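Local coordinates for putative MCP-type signal transduction protein (PDB 4WY9) that probably senses chemical cues in the periplasm as the tandem-PAS (Cache-type) sensory region of the chemoreceptor Tlp1, and may recognise its ligand indirectly to steer chemotaxis, at residues A[132-135]-A[136-140]; A[191-194]-A[195-199]; A[272-276]-A[277-281]; A[283-287]-A[288-292]. One frame throughout, in Å; residues are numbered along the deposited sequence. Where two conformers were deposited one is given.

Contact 1: A[132-135]-A[136-140]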
# COMPACT_ATOMS: atom_id res chain seq x y z
N GLN A 132 5.80 6.08 9.20
CA GLN A 132 4.69 6.35 10.10
C GLN A 132 4.09 5.07 10.73
O GLN A 132 3.78 5.05 11.90
CB GLN A 132 3.60 7.16 9.41
CG GLN A 132 2.56 7.70 10.35
CD GLN A 132 3.14 8.73 11.33
OE1 GLN A 132 3.80 9.67 10.91
NE2 GLN A 132 2.94 8.53 12.58
N VAL A 133 3.94 4.01 9.94
CA VAL A 133 3.37 2.78 10.51
C VAL A 133 4.28 2.23 11.60
O VAL A 133 3.78 1.69 12.59
CB VAL A 133 3.06 1.68 9.44
CG1 VAL A 133 1.87 2.06 8.57
CG2 VAL A 133 4.26 1.29 8.60
N VAL A 134 5.59 2.34 11.41
CA VAL A 134 6.54 1.85 12.40
C VAL A 134 6.44 2.68 13.67
O VAL A 134 6.40 2.16 14.79
CB VAL A 134 7.98 1.85 11.88
CG1 VAL A 134 8.97 1.60 12.98
CG2 VAL A 134 8.11 0.83 10.74
N GLN A 135 6.40 4.00 13.52
CA GLN A 135 6.30 4.86 14.66
C GLN A 135 5.00 4.67 15.41
O GLN A 135 4.97 4.68 16.65
CB GLN A 135 6.54 6.29 14.27
CG GLN A 135 8.00 6.50 13.83
CD GLN A 135 9.06 6.04 14.92
OE1 GLN A 135 8.99 6.44 16.12
NE2 GLN A 135 10.03 5.20 14.53
N ASP A 136 3.91 4.49 14.68
CA ASP A 136 2.62 4.22 15.31
C ASP A 136 2.64 2.92 16.10
O ASP A 136 2.07 2.85 17.18
CB ASP A 136 1.52 4.19 14.27
CG ASP A 136 1.19 5.54 13.71
OD1 ASP A 136 1.61 6.57 14.29
OD2 ASP A 136 0.50 5.58 12.67
N ILE A 137 3.25 1.89 15.55
CA ILE A 137 3.35 0.61 16.26
C ILE A 137 4.14 0.80 17.56
O ILE A 137 3.70 0.34 18.63
CB ILE A 137 3.99 -0.46 15.37
CG1 ILE A 137 3.02 -0.91 14.30
CG2 ILE A 137 4.41 -1.67 16.20
CD1 ILE A 137 3.57 -1.75 13.20
N LEU A 138 5.30 1.42 17.48
CA LEU A 138 6.15 1.59 18.67
C LEU A 138 5.39 2.33 19.76
O LEU A 138 5.53 2.01 20.95
CB LEU A 138 7.44 2.32 18.33
CG LEU A 138 8.38 1.62 17.37
CD1 LEU A 138 9.68 2.30 17.24
CD2 LEU A 138 8.58 0.16 17.65
N LYS A 139 4.59 3.33 19.36
CA LYS A 139 3.88 4.15 20.33
C LYS A 139 2.61 3.49 20.88
O LYS A 139 2.28 3.69 22.05
CB LYS A 139 3.54 5.52 19.67
CG LYS A 139 2.70 6.47 20.52
CD LYS A 139 3.54 7.09 21.60
CE LYS A 139 2.71 7.94 22.57
NZ LYS A 139 1.73 7.08 23.32
N LYS A 140 1.87 2.76 20.03
CA LYS A 140 0.51 2.37 20.34
C LYS A 140 0.23 0.88 20.44
O LYS A 140 -0.77 0.47 21.04
CB LYS A 140 -0.46 2.95 19.29
CG LYS A 140 -0.31 4.42 19.06
CD LYS A 140 -1.40 4.99 18.22
CE LYS A 140 -1.50 4.40 16.87
NZ LYS A 140 -2.51 5.18 16.08
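Val134 and Leu138, one turn apart on the short amphipathic helix 132-140 of the first PDC (Cache) sensor domain, form with Val133 and Ile137 the buried side of this contact. Val134 CG1 and Leu138 CD1 only graze each other at 4.4 Å; this side is close-packed because the sheet covers it. Both side chains rest on Tyr82 of strand 78-83, while Val133 and Ile137, compact and branched as suits a buried side, pack against Ala169 and Tyr149. Main-chain i to i+4 bonds run throughout, among them Leu138 N to Val134 O at 3.0 Å.

The polar side is looser and nearer solvent. There Gln132, with CG swung anti to its own N (chi1 -168°) and the chain bent at chi2, folds its amide forward along the helix to Asp136, a residue able to accept from it across a single turn. Gln135 is held elsewhere, its NE2 donating back to Ala129 O, while Lys139 directs its ammonium end away from the preceding turn. Gln132 NE2 donates a hydrogen to Asp136 OD1 at 2.9 Å; OD1 lies in the plane of the Gln132 amide, yet the N-H meets that oxygen from above the carboxylate plane, 43° out of it.

Contact 2: A[191-194]-A[195-199]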
# COMPACT_ATOMS: atom_id res chain seq x y z
N ASP A 191 3.23 -1.53 -9.55
CA ASP A 191 2.71 -2.87 -9.83
C ASP A 191 1.19 -2.93 -9.88
O ASP A 191 0.63 -3.83 -10.51
CB ASP A 191 3.26 -3.82 -8.78
CG ASP A 191 4.74 -4.02 -8.92
OD1 ASP A 191 5.29 -4.02 -10.06
OD2 ASP A 191 5.36 -4.16 -7.88
N ILE A 192 0.53 -1.98 -9.24
CA ILE A 192 -0.91 -1.85 -9.35
C ILE A 192 -1.24 -1.08 -10.63
O ILE A 192 -2.20 -1.41 -11.34
CB ILE A 192 -1.51 -1.13 -8.13
CG1 ILE A 192 -1.09 -1.83 -6.83
CG2 ILE A 192 -3.04 -1.02 -8.23
CD1 ILE A 192 -1.52 -3.25 -6.78
N ALA A 193 -0.45 -0.07 -10.93
CA ALA A 193 -0.63 0.73 -12.14
C ALA A 193 -0.55 -0.13 -13.40
O ALA A 193 -1.17 0.18 -14.41
CB ALA A 193 0.37 1.86 -12.19
N THR A 194 0.22 -1.22 -13.35
CA THR A 194 0.33 -2.15 -14.47
C THR A 194 -1.05 -2.57 -14.97
O THR A 194 -1.25 -2.68 -16.19
CB THR A 194 1.15 -3.40 -14.09
OG1 THR A 194 2.51 -3.00 -13.93
CG2 THR A 194 1.11 -4.47 -15.15
N TYR A 195 -1.99 -2.82 -14.08
CA TYR A 195 -3.34 -3.14 -14.54
C TYR A 195 -4.28 -1.93 -14.51
O TYR A 195 -5.10 -1.76 -15.41
CB TYR A 195 -3.95 -4.33 -13.78
CG TYR A 195 -4.19 -4.18 -12.29
CD1 TYR A 195 -5.34 -3.58 -11.80
CD2 TYR A 195 -3.29 -4.71 -11.36
CE1 TYR A 195 -5.58 -3.47 -10.45
CE2 TYR A 195 -3.51 -4.59 -10.01
CZ TYR A 195 -4.66 -4.01 -9.54
OH TYR A 195 -4.85 -3.90 -8.18
N LEU A 196 -4.16 -1.06 -13.51
CA LEU A 196 -5.10 0.03 -13.38
C LEU A 196 -4.97 1.03 -14.53
O LEU A 196 -5.97 1.64 -14.92
CB LEU A 196 -4.98 0.73 -12.03
CG LEU A 196 -6.03 1.78 -11.74
CD1 LEU A 196 -7.40 1.20 -11.76
CD2 LEU A 196 -5.73 2.50 -10.44
N LEU A 197 -3.76 1.20 -15.07
CA LEU A 197 -3.51 2.11 -16.18
C LEU A 197 -3.14 1.39 -17.48
O LEU A 197 -2.59 2.00 -18.39
CB LEU A 197 -2.42 3.12 -15.84
CG LEU A 197 -2.73 4.03 -14.67
CD1 LEU A 197 -1.54 4.95 -14.39
CD2 LEU A 197 -3.98 4.84 -14.92
N ASP A 198 -3.47 0.11 -17.58
CA ASP A 198 -3.19 -0.61 -18.81
C ASP A 198 -3.94 0.08 -19.96
O ASP A 198 -5.16 0.25 -19.89
CB ASP A 198 -3.63 -2.07 -18.66
CG ASP A 198 -3.23 -2.95 -19.81
OD1 ASP A 198 -2.91 -2.45 -20.91
OD2 ASP A 198 -3.27 -4.19 -19.61
N PRO A 199 -3.22 0.51 -21.02
CA PRO A 199 -3.94 1.15 -22.12
C PRO A 199 -4.95 0.25 -22.79
O PRO A 199 -5.91 0.74 -23.37
CB PRO A 199 -2.81 1.54 -23.10
CG PRO A 199 -1.67 0.74 -22.73
CD PRO A 199 -1.76 0.47 -21.26
O HOH W 1 -3.36 -5.27 -17.18
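Tyr195 lays its ring over the carbonyl of Ile192, whose O sits 3.4 Å above the plane and over the ring's centre. The ring reaches back this way because CG lies between the backbone N and the carbonyl carbon (chi1 63°), a crowded position. The isoleucine side chain flanks the ring along its length, and in the conformer given its methyl Ile192 CG2 touches Tyr195 CZ at 3.6 Å. A tyrosine suits the place: its flat apolar body covers the turn while its hydroxyl, alongside the isoleucine, bonds to Thr27 OG1 of the long helix 8-51.

The covered carbonyl is also gripped twice by amides. Leu196 N approaches Ile192 O in the carbonyl plane at 2.9 Å, a nearly straight bond, whereas Tyr195 N comes from above that plane in a more bent one at 3.1 Å. Ala193 CB packs against Leu197 CD1, the small alanine leaving room for the leucine branch. Leu196 and Leu197 both reach Ile220 of the neighbouring sheet. At Asp198, a water donates to OD2 at 2.7 Å and, weakly, to Thr194 O, while OD1 accepts from Lys200 N. The last i to i+4 amide bond runs from Leu197 N to Ala193 O at 2.9 Å, and Leu197 itself leaves helical geometry: this is the C-terminal end of helix 190-196, packed against helix 8-51.

Contact 3: A[272-276]-A[277-281]; sequences FKVQD and SSWAV
Phe272 and Trp279 form an antiparallel hydrogen-bonded pair, and with Lys273-Ser278 and Val274-Ser277 they lead to a type II' turn spanning Val274 to Ser277, which closes a beta hairpin with a two-residue loop, Gln275-Asp276. Phe272, Val274, Ser277 and Trp279 share one face of the sheet. The CH-pi contact there is close: Trp279 CB stands over a face of the Phe272 ring, 3.8 Å from its centroid and displaced toward the rim. Phe272 can lie beneath it because its CG sits between the backbone N and the carbonyl carbon (chi1 59°). The two ring planes are inclined by only 22° but displaced, with little stacking. Val274 CG2 fills in beside Trp279 CD1 at 4.0 Å, and Val274 also meets Phe31 and Ile35 of helix 8-51; broad apolar groups suit a face laid on that helix.

Ser277 is the polar exception. Its OG donates to Val274 O at 2.8 Å, in the carbonyl plane and on a lone pair, while Ser277 N reaches the same oxygen from above the plane. In turn Trp279 NE1 donates to Ser277 OG at 2.9 Å, near the indole plane. On the face of Lys273 and Ser278, waters join Gln275 O to Ser277 O and Asp276 O to Ser278 OG. A relay from indole to hydroxyl to carbonyl therefore probably steadies the tryptophan's rotation and satisfies its N-H beside an otherwise apolar face.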
# COMPACT_ATOMS: atom_id res chain seq x y z
N PHE A 272 -13.57 0.37 -0.67
CA PHE A 272 -13.30 -0.87 0.01
C PHE A 272 -12.41 -0.66 1.23
O PHE A 272 -11.64 0.29 1.28
CB PHE A 272 -12.70 -1.92 -0.93
CG PHE A 272 -11.40 -1.49 -1.58
CD1 PHE A 272 -11.38 -0.72 -2.74
CD2 PHE A 272 -10.18 -1.92 -1.07
CE1 PHE A 272 -10.19 -0.36 -3.33
CE2 PHE A 272 -8.98 -1.56 -1.69
CZ PHE A 272 -9.01 -0.80 -2.84
N LYS A 273 -12.53 -1.56 2.19
CA LYS A 273 -11.74 -1.49 3.38
C LYS A 273 -10.68 -2.54 3.34
O LYS A 273 -10.88 -3.63 2.82
CB LYS A 273 -12.60 -1.67 4.64
CG LYS A 273 -13.55 -0.50 4.94
CD LYS A 273 -14.47 -0.86 6.06
CE LYS A 273 -15.89 -0.35 5.79
NZ LYS A 273 -16.90 -0.87 6.74
N VAL A 274 -9.53 -2.21 3.91
CA VAL A 274 -8.44 -3.12 4.08
C VAL A 274 -7.99 -2.97 5.51
O VAL A 274 -7.33 -1.99 5.87
CB VAL A 274 -7.28 -2.81 3.10
CG1 VAL A 274 -6.12 -3.72 3.38
CG2 VAL A 274 -7.73 -2.93 1.65
N GLN A 275 -8.34 -3.95 6.35
CA GLN A 275 -8.12 -3.86 7.80
C GLN A 275 -8.71 -2.55 8.29
O GLN A 275 -9.90 -2.29 8.11
CB GLN A 275 -6.63 -4.05 8.12
CG GLN A 275 -6.09 -5.40 7.76
CD GLN A 275 -6.53 -6.48 8.72
OE1 GLN A 275 -6.72 -6.24 9.93
NE2 GLN A 275 -6.69 -7.68 8.20
N ASP A 276 -7.90 -1.68 8.87
CA ASP A 276 -8.41 -0.40 9.40
C ASP A 276 -8.22 0.75 8.40
O ASP A 276 -8.48 1.91 8.73
CB ASP A 276 -7.71 -0.06 10.72
CG ASP A 276 -7.98 -1.08 11.79
OD1 ASP A 276 -9.20 -1.40 11.97
OD2 ASP A 276 -7.02 -1.58 12.42
N SER A 277 -7.76 0.44 7.19
CA SER A 277 -7.59 1.47 6.16
C SER A 277 -8.74 1.42 5.18
O SER A 277 -9.45 0.43 5.07
CB SER A 277 -6.24 1.32 5.43
OG SER A 277 -6.20 0.20 4.60
N SER A 278 -8.92 2.50 4.44
CA SER A 278 -10.05 2.65 3.53
C SER A 278 -9.58 3.22 2.24
O SER A 278 -8.85 4.23 2.23
CB SER A 278 -11.12 3.54 4.15
OG SER A 278 -11.60 3.03 5.38
N TRP A 279 -10.00 2.61 1.12
CA TRP A 279 -9.55 2.97 -0.19
C TRP A 279 -10.70 3.08 -1.17
O TRP A 279 -11.79 2.59 -0.89
CB TRP A 279 -8.51 1.95 -0.70
CG TRP A 279 -7.35 1.81 0.20
CD1 TRP A 279 -7.27 1.04 1.34
CD2 TRP A 279 -6.07 2.44 0.05
NE1 TRP A 279 -6.04 1.19 1.91
CE2 TRP A 279 -5.28 2.03 1.16
CE3 TRP A 279 -5.53 3.29 -0.88
CZ2 TRP A 279 -3.96 2.48 1.32
CZ3 TRP A 279 -4.23 3.73 -0.72
CH2 TRP A 279 -3.47 3.32 0.38
N ALA A 280 -10.44 3.71 -2.31
CA ALA A 280 -11.44 3.75 -3.36
C ALA A 280 -10.78 3.73 -4.72
O ALA A 280 -9.68 4.27 -4.90
CB ALA A 280 -12.32 5.00 -3.23
N VAL A 281 -11.45 3.09 -5.68
CA VAL A 281 -11.14 3.26 -7.07
C VAL A 281 -12.13 4.24 -7.65
O VAL A 281 -13.34 4.09 -7.45
CB VAL A 281 -11.15 1.94 -7.86
CG1 VAL A 281 -10.87 2.18 -9.33
CG2 VAL A 281 -10.13 0.98 -7.27
O HOH W 2 -11.15 0.23 7.45
O HOH W 3 -9.93 3.95 7.40

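Contact 4: A[283-287]-A[288-292]; sequences VTAPK and YSVFK
Ala285 CB meets Val290 CG2 at 3.6 Å, bringing the end of a strand against the first turn of the helix that follows. The valine is turned so that CG1 lies anti to its N (chi1 156°) and CG2 beside it, which brings CG2 back over the strand end, where it also lies 3.4 Å from Pro286 O. A methyl is enough on the alanine side, and the branched valine covers it while its side chain also reaches Ile8 and Thr12 of helix 8-51.

Ser289 places its OG 3.5 Å from Pro286 CB. Its hydrogen bond goes to Asp205 O in a nearby loop; a small polar residue fits here, able to pack on a proline and still reach a main-chain oxygen. Strand 277-286 passes straight into helix 287-291 at this point, with Pro286 as N-cap. Proline suits the position because its ring holds phi at a value (-54°) compatible with the bend from strand to helix, and because an N-cap residue needs no N-H for a helical bond. Its carbonyl accepts from Val290 N at 3.1 Å and weakly from Ser289 N.

Lys287 extends fully beyond CG, its long arm carrying NZ to a salt bridge with Asp264 and a cation-pi contact with Tyr266. Its carbonyl takes the N-H of Phe291 at 3.1 Å. With CG beside its own N (chi1 -75°), Phe291 sets the ring so that CD2 approaches Lys287 O at 3.3 Å near the ring plane, while Val290 CG1 lies over one face.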
# COMPACT_ATOMS: atom_id res chain seq x y z
N VAL A 283 -13.15 5.99 -11.36
CA VAL A 283 -12.99 5.93 -12.80
C VAL A 283 -13.96 6.90 -13.45
O VAL A 283 -15.15 6.93 -13.09
CB VAL A 283 -13.19 4.51 -13.38
CG1 VAL A 283 -13.03 4.52 -14.89
CG2 VAL A 283 -12.20 3.56 -12.78
N THR A 284 -13.46 7.70 -14.39
CA THR A 284 -14.27 8.68 -15.07
C THR A 284 -14.44 8.39 -16.55
O THR A 284 -13.63 7.67 -17.18
CB THR A 284 -13.69 10.06 -14.94
OG1 THR A 284 -12.52 10.16 -15.75
CG2 THR A 284 -13.39 10.42 -13.51
N ALA A 285 -15.49 8.99 -17.12
CA ALA A 285 -15.73 9.07 -18.56
C ALA A 285 -16.20 10.47 -18.88
O ALA A 285 -17.29 10.85 -18.46
CB ALA A 285 -16.76 8.03 -19.00
N PRO A 286 -15.38 11.28 -19.58
CA PRO A 286 -15.88 12.61 -20.01
C PRO A 286 -17.18 12.46 -20.78
O PRO A 286 -17.28 11.61 -21.66
CB PRO A 286 -14.76 13.17 -20.88
CG PRO A 286 -13.54 12.48 -20.35
CD PRO A 286 -13.98 11.09 -20.00
N LYS A 287 -18.15 13.31 -20.47
CA LYS A 287 -19.47 13.18 -21.13
C LYS A 287 -19.35 13.36 -22.62
O LYS A 287 -20.00 12.67 -23.41
CB LYS A 287 -20.47 14.15 -20.52
CG LYS A 287 -20.82 13.86 -19.09
CD LYS A 287 -21.65 14.89 -18.43
CE LYS A 287 -21.92 14.64 -17.00
NZ LYS A 287 -22.50 15.72 -16.27
N TYR A 288 -18.50 14.27 -23.06
CA TYR A 288 -18.34 14.51 -24.49
C TYR A 288 -17.78 13.24 -25.17
O TYR A 288 -18.19 12.90 -26.29
CB TYR A 288 -17.39 15.68 -24.75
CG TYR A 288 -17.35 16.07 -26.18
CD1 TYR A 288 -18.26 16.99 -26.71
CD2 TYR A 288 -16.41 15.51 -27.05
CE1 TYR A 288 -18.23 17.32 -28.04
CE2 TYR A 288 -16.39 15.85 -28.40
CZ TYR A 288 -17.28 16.76 -28.88
OH TYR A 288 -17.29 17.12 -30.23
N SER A 289 -16.90 12.49 -24.47
CA SER A 289 -16.33 11.28 -25.04
C SER A 289 -17.38 10.18 -25.17
O SER A 289 -17.35 9.36 -26.07
CB SER A 289 -15.18 10.80 -24.17
OG SER A 289 -14.18 11.78 -24.09
N VAL A 290 -18.30 10.16 -24.24
CA VAL A 290 -19.35 9.15 -24.13
C VAL A 290 -20.34 9.32 -25.26
O VAL A 290 -20.83 8.33 -25.84
CB VAL A 290 -20.03 9.29 -22.72
CG1 VAL A 290 -21.37 8.77 -22.65
CG2 VAL A 290 -19.08 8.72 -21.68
N PHE A 291 -20.65 10.56 -25.64
CA PHE A 291 -21.63 10.85 -26.64
C PHE A 291 -21.08 11.06 -28.02
O PHE A 291 -21.82 11.01 -29.00
CB PHE A 291 -22.47 12.05 -26.20
CG PHE A 291 -23.47 11.73 -25.14
CD1 PHE A 291 -24.63 11.04 -25.47
CD2 PHE A 291 -23.24 12.04 -23.81
CE1 PHE A 291 -25.54 10.70 -24.50
CE2 PHE A 291 -24.16 11.68 -22.84
CZ PHE A 291 -25.30 11.03 -23.19
N LYS A 292 -19.79 11.31 -28.14
CA LYS A 292 -19.13 11.44 -29.44
C LYS A 292 -17.80 10.79 -29.35
O LYS A 292 -16.78 11.47 -29.42
CB LYS A 292 -18.98 12.91 -29.88
CG LYS A 292 -20.28 13.56 -30.39
CD LYS A 292 -20.01 15.00 -30.78
CE LYS A 292 -21.26 15.85 -30.68
NZ LYS A 292 -22.43 15.14 -31.26

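Overall arrangement
Following the chain from the N terminus, the four contacts come in series, and none nests in or crosses another. Contact 1 lies within helix 132-140 and rests on the seven-stranded sheet of the first sensor domain. Contact 2, about 31 Å away between centres and across the chain's centre, ends helix 190-196 between the long helix 8-51 and the five-stranded sheet. Contact 3 closes the tight hairpin loop joining strands 264-274 and 277-286 of that sheet and, through Ile150, meets strand 149-150 of the seven-stranded one. Contact 4 turns strand 277-286 into helix 287-291, its centre about 27 Å from that of contact 3. Helix 8-51 is common ground for contacts 2, 3 and 4.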